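Local coordinates for protein Two-component system sensor histidine kinase (Bacteroides thetaiotaomicron, PDB 3OTT) that probably senses saccharides through its extracellular beta-propeller part and passes the signal on as a membrane histidine kinase and DNA-binding transcription regulator, at residues K493-I498 with K517-L522; D511-E516 with L530-H535. All blocks are in the same frame, centred on the assembly; numbering follows the deposited sequence.

Contact 1: residues K493-I498 with K517-L522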
ATOM      1  N   LYS B 493     -32.879  30.763  -1.331  1.00 25.91           N
ATOM      2  CA  LYS B 493     -32.800  32.026  -2.087  1.00 25.33           C
ATOM      3  C   LYS B 493     -32.158  33.072  -1.166  1.00 23.42           C
ATOM      4  O   LYS B 493     -32.601  33.255  -0.050  1.00 22.18           O
ATOM      5  CB  LYS B 493     -34.222  32.490  -2.546  1.00 26.18           C
ATOM      6  CG  LYS B 493     -35.092  31.366  -3.228  1.00 29.36           C
ATOM      7  CD  LYS B 493     -36.353  31.836  -4.049  1.00 35.66           C
ATOM      8  CE  LYS B 493     -37.473  32.473  -3.183  1.00 41.70           C
ATOM      9  NZ  LYS B 493     -38.774  31.643  -3.029  1.00 45.02           N
ATOM     10  N   GLY B 494     -31.128  33.750  -1.629  1.00 22.16           N
ATOM     11  CA  GLY B 494     -30.480  34.752  -0.824  1.00 22.79           C
ATOM     12  C   GLY B 494     -29.623  34.098   0.272  1.00 22.42           C
ATOM     13  O   GLY B 494     -29.353  32.872   0.239  1.00 22.14           O
ATOM     14  N   ILE B 495     -29.204  34.916   1.227  1.00 21.80           N
ATOM     15  CA  ILE B 495     -28.494  34.468   2.447  1.00 21.60           C
ATOM     16  C   ILE B 495     -29.105  35.190   3.654  1.00 21.56           C
ATOM     17  O   ILE B 495     -29.665  36.277   3.544  1.00 21.83           O
ATOM     18  CB  ILE B 495     -26.900  34.669   2.366  1.00 22.10           C
ATOM     19  CG1 ILE B 495     -26.547  36.121   2.140  1.00 22.37           C
ATOM     20  CG2 ILE B 495     -26.217  33.764   1.253  1.00 20.95           C
ATOM     21  CD1 ILE B 495     -25.010  36.380   2.170  1.00 27.59           C
ATOM     22  N   ASP B 496     -29.048  34.551   4.805  1.00 21.88           N
ATOM     23  CA  ASP B 496     -29.715  35.083   5.967  1.00 22.93           C
ATOM     24  C   ASP B 496     -28.663  35.840   6.758  1.00 22.41           C
ATOM     25  O   ASP B 496     -27.475  35.488   6.696  1.00 22.41           O
ATOM     26  CB  ASP B 496     -30.389  33.955   6.788  1.00 23.02           C
ATOM     27  CG  ASP B 496     -31.794  33.536   6.221  1.00 29.02           C
ATOM     28  OD1 ASP B 496     -32.274  34.151   5.252  1.00 31.01           O
ATOM     29  OD2 ASP B 496     -32.443  32.579   6.740  1.00 35.56           O
ATOM     30  N   LYS B 497     -29.102  36.888   7.451  1.00 21.59           N
ATOM     31  CA  LYS B 497     -28.258  37.713   8.291  1.00 22.04           C
ATOM     32  C   LYS B 497     -28.862  37.672   9.682  1.00 21.86           C
ATOM     33  O   LYS B 497     -30.034  38.044   9.864  1.00 23.11           O
ATOM     34  CB  LYS B 497     -28.163  39.157   7.786  1.00 22.14           C
ATOM     35  CG  LYS B 497     -27.367  40.085   8.761  1.00 25.48           C
ATOM     36  CD  LYS B 497     -27.171  41.570   8.337  1.00 27.34           C
ATOM     37  CE  LYS B 497     -28.457  42.378   8.384  1.00 32.16           C
ATOM     38  NZ  LYS B 497     -28.649  43.020   9.661  1.00 34.61           N
ATOM     39  N   ILE B 498     -28.083  37.162  10.637  1.00 19.39           N
ATOM     40  CA  ILE B 498     -28.468  37.171  12.031  1.00 18.82           C
ATOM     41  C   ILE B 498     -27.761  38.283  12.853  1.00 18.80           C
ATOM     42  O   ILE B 498     -26.531  38.456  12.808  1.00 18.40           O
ATOM     43  CB  ILE B 498     -28.138  35.840  12.710  1.00 18.73           C
ATOM     44  CG1 ILE B 498     -28.816  34.703  12.001  1.00 15.29           C
ATOM     45  CG2 ILE B 498     -28.585  35.868  14.203  1.00 17.22           C
ATOM     46  CD1 ILE B 498     -28.400  33.402  12.515  1.00 18.10           C
ATOM     47  N   LYS B 517     -29.274  31.052  -9.902  1.00 31.09           N
ATOM     48  CA  LYS B 517     -28.219  31.699  -9.137  1.00 29.82           C
ATOM     49  C   LYS B 517     -28.319  31.432  -7.631  1.00 27.61           C
ATOM     50  O   LYS B 517     -27.829  32.205  -6.816  1.00 26.21           O
ATOM     51  CB  LYS B 517     -28.104  33.193  -9.493  1.00 29.93           C
ATOM     52  CG  LYS B 517     -27.548  33.382 -10.878  1.00 30.87           C
ATOM     53  CD  LYS B 517     -27.743  34.770 -11.385  1.00 34.14           C
ATOM     54  CE  LYS B 517     -26.727  35.699 -10.784  1.00 30.51           C
ATOM     55  NZ  LYS B 517     -26.388  36.769 -11.762  1.00 31.80           N
ATOM     56  N   SER B 518     -28.989  30.343  -7.292  1.00 26.73           N
ATOM     57  CA  SER B 518     -29.071  29.880  -5.910  1.00 26.11           C
ATOM     58  C   SER B 518     -27.652  29.647  -5.344  1.00 23.70           C
ATOM     59  O   SER B 518     -26.859  28.955  -5.955  1.00 24.93           O
ATOM     60  CB  SER B 518     -29.905  28.614  -5.829  1.00 25.71           C
ATOM     61  OG  SER B 518     -29.871  28.096  -4.528  1.00 30.05           O
ATOM     62  N   PRO B 519     -27.333  30.256  -4.204  1.00 21.88           N
ATOM     63  CA  PRO B 519     -25.953  30.238  -3.668  1.00 20.50           C
ATOM     64  C   PRO B 519     -25.577  28.901  -3.100  1.00 19.50           C
ATOM     65  O   PRO B 519     -26.434  28.209  -2.590  1.00 18.96           O
ATOM     66  CB  PRO B 519     -25.975  31.283  -2.516  1.00 17.94           C
ATOM     67  CG  PRO B 519     -27.425  31.543  -2.195  1.00 19.83           C
ATOM     68  CD  PRO B 519     -28.286  30.996  -3.329  1.00 22.81           C
ATOM     69  N   ASN B 520     -24.304  28.554  -3.160  1.00 20.15           N
ATOM     70  CA  ASN B 520     -23.868  27.328  -2.534  1.00 23.04           C
ATOM     71  C   ASN B 520     -22.478  27.457  -1.903  1.00 22.18           C
ATOM     72  O   ASN B 520     -21.906  26.467  -1.526  1.00 23.00           O
ATOM     73  CB  ASN B 520     -23.887  26.149  -3.531  1.00 23.91           C
ATOM     74  CG  ASN B 520     -22.699  26.204  -4.489  1.00 30.05           C
ATOM     75  OD1 ASN B 520     -22.407  27.269  -5.053  1.00 31.97           O
ATOM     76  ND2 ASN B 520     -21.971  25.073  -4.636  1.00 31.80           N
ATOM     77  N   TYR B 521     -21.967  28.671  -1.754  1.00 21.38           N
ATOM     78  CA  TYR B 521     -20.704  28.859  -1.098  1.00 21.88           C
ATOM     79  C   TYR B 521     -20.608  30.232  -0.509  1.00 22.16           C
ATOM     80  O   TYR B 521     -21.021  31.217  -1.132  1.00 22.71           O
ATOM     81  CB  TYR B 521     -19.490  28.652  -2.038  1.00 21.91           C
ATOM     82  CG  TYR B 521     -18.299  28.107  -1.270  1.00 24.41           C
ATOM     83  CD1 TYR B 521     -17.420  28.955  -0.598  1.00 25.83           C
ATOM     84  CD2 TYR B 521     -18.062  26.713  -1.192  1.00 26.72           C
ATOM     85  CE1 TYR B 521     -16.337  28.426   0.174  1.00 27.89           C
ATOM     86  CE2 TYR B 521     -16.994  26.194  -0.460  1.00 26.50           C
ATOM     87  CZ  TYR B 521     -16.126  27.046   0.222  1.00 27.97           C
ATOM     88  OH  TYR B 521     -15.037  26.510   0.951  1.00 28.93           O
ATOM     89  N   LEU B 522     -19.979  30.310   0.655  1.00 21.41           N
ATOM     90  CA  LEU B 522     -19.859  31.587   1.353  1.00 21.61           C
ATOM     91  C   LEU B 522     -18.525  31.748   2.096  1.00 21.08           C
ATOM     92  O   LEU B 522     -18.033  30.806   2.657  1.00 19.63           O
ATOM     93  CB  LEU B 522     -21.033  31.743   2.303  1.00 19.25           C
ATOM     94  CG  LEU B 522     -21.556  33.009   2.996  1.00 23.93           C
ATOM     95  CD1 LEU B 522     -21.298  32.931   4.442  1.00 26.10           C
ATOM     96  CD2 LEU B 522     -21.238  34.396   2.422  1.00 22.22           C
TER
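I495 reaches the opposing segment with two separate branches. Its CG1 lies between the backbone N and the carbonyl carbon (chi1 59°), and the arm runs on extended, carrying CD1 to the CD2 methyl of L522 at 4.3 Å. The other branch, CG2, is directed to the proline ring of P519, whose CG is 4.3 Å away. The pyrrolidine ring of P519 turns CG to the chain just before I495 as well: this carbon lies 3.4 Å from the carbonyl O of G494, a contact with the main chain of G494 itself. No hydrogen bond crosses between the two segments; the join is buried and rests on apolar side chains and one carbon-to-carbonyl contact. In propeller terms, strand 495-499 is the third strand of one four-stranded blade and strand 519-524 the first of the next, so these side chains pack blade against blade. V532 of strand 530-534 touches I495, P519 and L522 alike, while W486 and L488 of strand 485-489 and I478 of strand 474-479 line the seam from the earlier blade.

Contact 2: residues D511-E516 with L530-H535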
ATOM      1  N   ASP B 511     -33.330  38.726  -4.337  1.00 24.40           N
ATOM      2  CA  ASP B 511     -33.780  39.232  -5.617  1.00 27.19           C
ATOM      3  C   ASP B 511     -32.914  38.688  -6.774  1.00 26.89           C
ATOM      4  O   ASP B 511     -33.427  38.346  -7.826  1.00 28.37           O
ATOM      5  CB  ASP B 511     -33.885  40.776  -5.586  1.00 28.07           C
ATOM      6  CG  ASP B 511     -32.536  41.481  -5.306  1.00 32.49           C
ATOM      7  OD1 ASP B 511     -31.546  40.831  -4.830  1.00 34.57           O
ATOM      8  OD2 ASP B 511     -32.474  42.714  -5.560  1.00 36.50           O
ATOM      9  N   GLU B 512     -31.614  38.540  -6.536  1.00 26.25           N
ATOM     10  CA  GLU B 512     -30.686  38.027  -7.517  1.00 25.99           C
ATOM     11  C   GLU B 512     -30.259  36.582  -7.234  1.00 24.98           C
ATOM     12  O   GLU B 512     -30.196  35.754  -8.152  1.00 25.39           O
ATOM     13  CB  GLU B 512     -29.454  38.956  -7.547  1.00 26.82           C
ATOM     14  CG  GLU B 512     -28.513  38.685  -8.707  1.00 31.48           C
ATOM     15  CD  GLU B 512     -27.491  39.818  -8.977  1.00 38.41           C
ATOM     16  OE1 GLU B 512     -27.624  40.947  -8.417  1.00 39.74           O
ATOM     17  OE2 GLU B 512     -26.554  39.549  -9.775  1.00 41.48           O
ATOM     18  N   LEU B 513     -29.953  36.254  -5.971  1.00 23.49           N
ATOM     19  CA  LEU B 513     -29.460  34.927  -5.667  1.00 23.39           C
ATOM     20  C   LEU B 513     -30.574  33.874  -5.601  1.00 24.04           C
ATOM     21  O   LEU B 513     -30.960  33.444  -4.532  1.00 24.26           O
ATOM     22  CB  LEU B 513     -28.686  34.970  -4.384  1.00 23.17           C
ATOM     23  CG  LEU B 513     -27.353  35.724  -4.345  1.00 24.88           C
ATOM     24  CD1 LEU B 513     -26.931  35.734  -2.859  1.00 27.13           C
ATOM     25  CD2 LEU B 513     -26.314  35.044  -5.168  1.00 23.19           C
ATOM     26  N   THR B 514     -31.090  33.452  -6.745  1.00 24.71           N
ATOM     27  CA  THR B 514     -32.358  32.736  -6.791  1.00 26.44           C
ATOM     28  C   THR B 514     -32.413  31.954  -8.120  1.00 27.62           C
ATOM     29  O   THR B 514     -31.763  32.360  -9.089  1.00 27.67           O
ATOM     30  CB  THR B 514     -33.537  33.741  -6.688  1.00 26.22           C
ATOM     31  OG1 THR B 514     -34.778  33.058  -6.571  1.00 30.34           O
ATOM     32  CG2 THR B 514     -33.624  34.586  -7.884  1.00 27.35           C
ATOM     33  N   GLY B 515     -33.169  30.846  -8.142  1.00 28.67           N
ATOM     34  CA  GLY B 515     -33.263  29.960  -9.318  1.00 30.48           C
ATOM     35  C   GLY B 515     -31.884  29.449  -9.688  1.00 30.60           C
ATOM     36  O   GLY B 515     -31.196  28.829  -8.865  1.00 30.24           O
ATOM     37  N   GLU B 516     -31.449  29.756 -10.893  1.00 31.77           N
ATOM     38  CA  GLU B 516     -30.156  29.269 -11.347  1.00 33.96           C
ATOM     39  C   GLU B 516     -28.994  29.934 -10.559  1.00 32.57           C
ATOM     40  O   GLU B 516     -27.881  29.422 -10.522  1.00 31.17           O
ATOM     41  CB  GLU B 516     -29.981  29.400 -12.895  1.00 36.13           C
ATOM     42  CG  GLU B 516     -29.948  30.829 -13.436  1.00 42.21           C
ATOM     43  CD  GLU B 516     -29.717  30.897 -14.957  1.00 51.19           C
ATOM     44  OE1 GLU B 516     -30.652  31.324 -15.673  1.00 54.20           O
ATOM     45  OE2 GLU B 516     -28.609  30.526 -15.444  1.00 54.10           O
ATOM     46  N   LEU B 530     -17.921  40.009   1.904  1.00 22.52           N
ATOM     47  CA  LEU B 530     -18.412  38.614   1.757  1.00 22.15           C
ATOM     48  C   LEU B 530     -18.393  38.155   0.330  1.00 21.44           C
ATOM     49  O   LEU B 530     -18.809  38.870  -0.557  1.00 22.61           O
ATOM     50  CB  LEU B 530     -19.849  38.494   2.226  1.00 22.59           C
ATOM     51  CG  LEU B 530     -20.237  38.131   3.652  1.00 25.69           C
ATOM     52  CD1 LEU B 530     -19.213  38.589   4.596  1.00 29.00           C
ATOM     53  CD2 LEU B 530     -21.566  38.758   3.994  1.00 25.89           C
ATOM     54  N   TRP B 531     -18.025  36.910   0.118  1.00 21.05           N
ATOM     55  CA  TRP B 531     -18.049  36.325  -1.210  1.00 19.52           C
ATOM     56  C   TRP B 531     -19.049  35.172  -1.227  1.00 19.76           C
ATOM     57  O   TRP B 531     -18.951  34.228  -0.386  1.00 19.00           O
ATOM     58  CB  TRP B 531     -16.630  35.871  -1.591  1.00 18.80           C
ATOM     59  CG  TRP B 531     -15.697  37.048  -1.785  1.00 17.99           C
ATOM     60  CD1 TRP B 531     -15.056  37.721  -0.829  1.00 19.61           C
ATOM     61  CD2 TRP B 531     -15.382  37.696  -3.023  1.00 20.06           C
ATOM     62  NE1 TRP B 531     -14.307  38.759  -1.373  1.00 22.82           N
ATOM     63  CE2 TRP B 531     -14.502  38.764  -2.725  1.00 23.31           C
ATOM     64  CE3 TRP B 531     -15.758  37.473  -4.365  1.00 18.06           C
ATOM     65  CZ2 TRP B 531     -13.948  39.592  -3.720  1.00 24.55           C
ATOM     66  CZ3 TRP B 531     -15.233  38.288  -5.343  1.00 20.62           C
ATOM     67  CH2 TRP B 531     -14.329  39.342  -5.023  1.00 22.57           C
ATOM     68  N   VAL B 532     -20.018  35.258  -2.152  1.00 19.10           N
ATOM     69  CA  VAL B 532     -21.012  34.209  -2.359  1.00 17.88           C
ATOM     70  C   VAL B 532     -20.797  33.498  -3.715  1.00 19.31           C
ATOM     71  O   VAL B 532     -20.630  34.123  -4.771  1.00 20.20           O
ATOM     72  CB  VAL B 532     -22.475  34.755  -2.272  1.00 19.01           C
ATOM     73  CG1 VAL B 532     -23.540  33.563  -2.280  1.00 15.93           C
ATOM     74  CG2 VAL B 532     -22.699  35.600  -0.998  1.00 15.44           C
ATOM     75  N   GLY B 533     -20.797  32.177  -3.690  1.00 19.13           N
ATOM     76  CA  GLY B 533     -20.562  31.416  -4.897  1.00 19.80           C
ATOM     77  C   GLY B 533     -21.894  30.876  -5.333  1.00 21.32           C
ATOM     78  O   GLY B 533     -22.726  30.466  -4.495  1.00 21.30           O
ATOM     79  N   PHE B 534     -22.115  30.931  -6.638  1.00 21.93           N
ATOM     80  CA  PHE B 534     -23.231  30.281  -7.269  1.00 22.99           C
ATOM     81  C   PHE B 534     -22.765  29.685  -8.607  1.00 25.37           C
ATOM     82  O   PHE B 534     -21.591  29.856  -9.036  1.00 25.83           O
ATOM     83  CB  PHE B 534     -24.406  31.268  -7.474  1.00 23.08           C
ATOM     84  CG  PHE B 534     -24.028  32.567  -8.159  1.00 21.64           C
ATOM     85  CD1 PHE B 534     -24.018  32.666  -9.547  1.00 23.61           C
ATOM     86  CD2 PHE B 534     -23.736  33.709  -7.410  1.00 19.46           C
ATOM     87  CE1 PHE B 534     -23.695  33.871 -10.196  1.00 21.83           C
ATOM     88  CE2 PHE B 534     -23.426  34.941  -8.044  1.00 18.60           C
ATOM     89  CZ  PHE B 534     -23.383  35.007  -9.427  1.00 20.40           C
ATOM     90  N   HIS B 535     -23.689  29.011  -9.274  1.00 26.30           N
ATOM     91  CA  HIS B 535     -23.415  28.403 -10.566  1.00 27.86           C
ATOM     92  C   HIS B 535     -22.933  29.409 -11.580  1.00 27.53           C
ATOM     93  O   HIS B 535     -23.719  30.196 -12.073  1.00 28.50           O
ATOM     94  CB  HIS B 535     -24.632  27.588 -11.089  1.00 28.12           C
ATOM     95  CG  HIS B 535     -24.704  26.216 -10.501  1.00 34.08           C
ATOM     96  ND1 HIS B 535     -24.908  25.996  -9.147  1.00 40.24           N
ATOM     97  CD2 HIS B 535     -24.535  24.992 -11.058  1.00 39.40           C
ATOM     98  CE1 HIS B 535     -24.888  24.697  -8.903  1.00 43.27           C
ATOM     99  NE2 HIS B 535     -24.680  24.065 -10.050  1.00 43.88           N
TER
HETATM  100  O   HOH W   1     -26.473  28.536  -8.490  1.00 13.72           O
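L513 sets its two methyls on different residues of strand 530-534. CD2 comes to CD2 of the F534 ring at 3.7 Å and lies 4.1 Å from CE2 of the same ring, approaching it obliquely, with the two side chains at about a right angle. CD1 meets the V532 methyl CG1 at 4.1 Å, and M539 of strand 537-542 also packs against L513. V532 and F534 can share the one leucine because alternate residues of a strand point to the same face, with G533 between them. A chi1 of 51° sets the F534 ring over its own main chain, with its CD2 edge atom on the side of L513. Further along the segments a water molecule takes over: it donates to E516 O at 2.6 Å and accepts from H535 N at 2.9 Å, and it is also hydrogen-bonded to H535 ND1 at 3.1 Å. This water thus ties the backbone of the loop to both main chain and imidazole of H535, whose CB packs beside E516 O. The loop is the connection that leaves the outermost strand of one propeller blade, 504-508, and enters the innermost strand of the next, 519-524; strand 530-534 is the second strand of that next blade. L513 is the centre of an inverse gamma turn, marked by a weak bond from T514 N to E512 O, and its backbone is hydrogen-bonded to G494 of the preceding blade. Beyond this, E512 leans on the outer strand 547-552 through weak hydrogen bonds to Q548 and S550.

The centres of contacts 1 and 2 lie 6 Å apart, and their segments alternate along the chain: 493-498, 511-516, 517-522, 530-535. Both belong to the junction of two successive blades in the second of the chain's beta-propellers, far from the centre of the chain. Strands 519-524 and 530-534 are antiparallel neighbours in the later blade, with probable hydrogen bonds between Y521 O and G533 N and between N520 N and G533 O; N520 and Y521 opposite G533 form a classic beta bulge. Contact 1 joins side chains of the two blades, and contact 2 packs the loop between them on the later blade: structural packing within an apparent saccharide sensor, away from the bound hexatantalum dodecabromide.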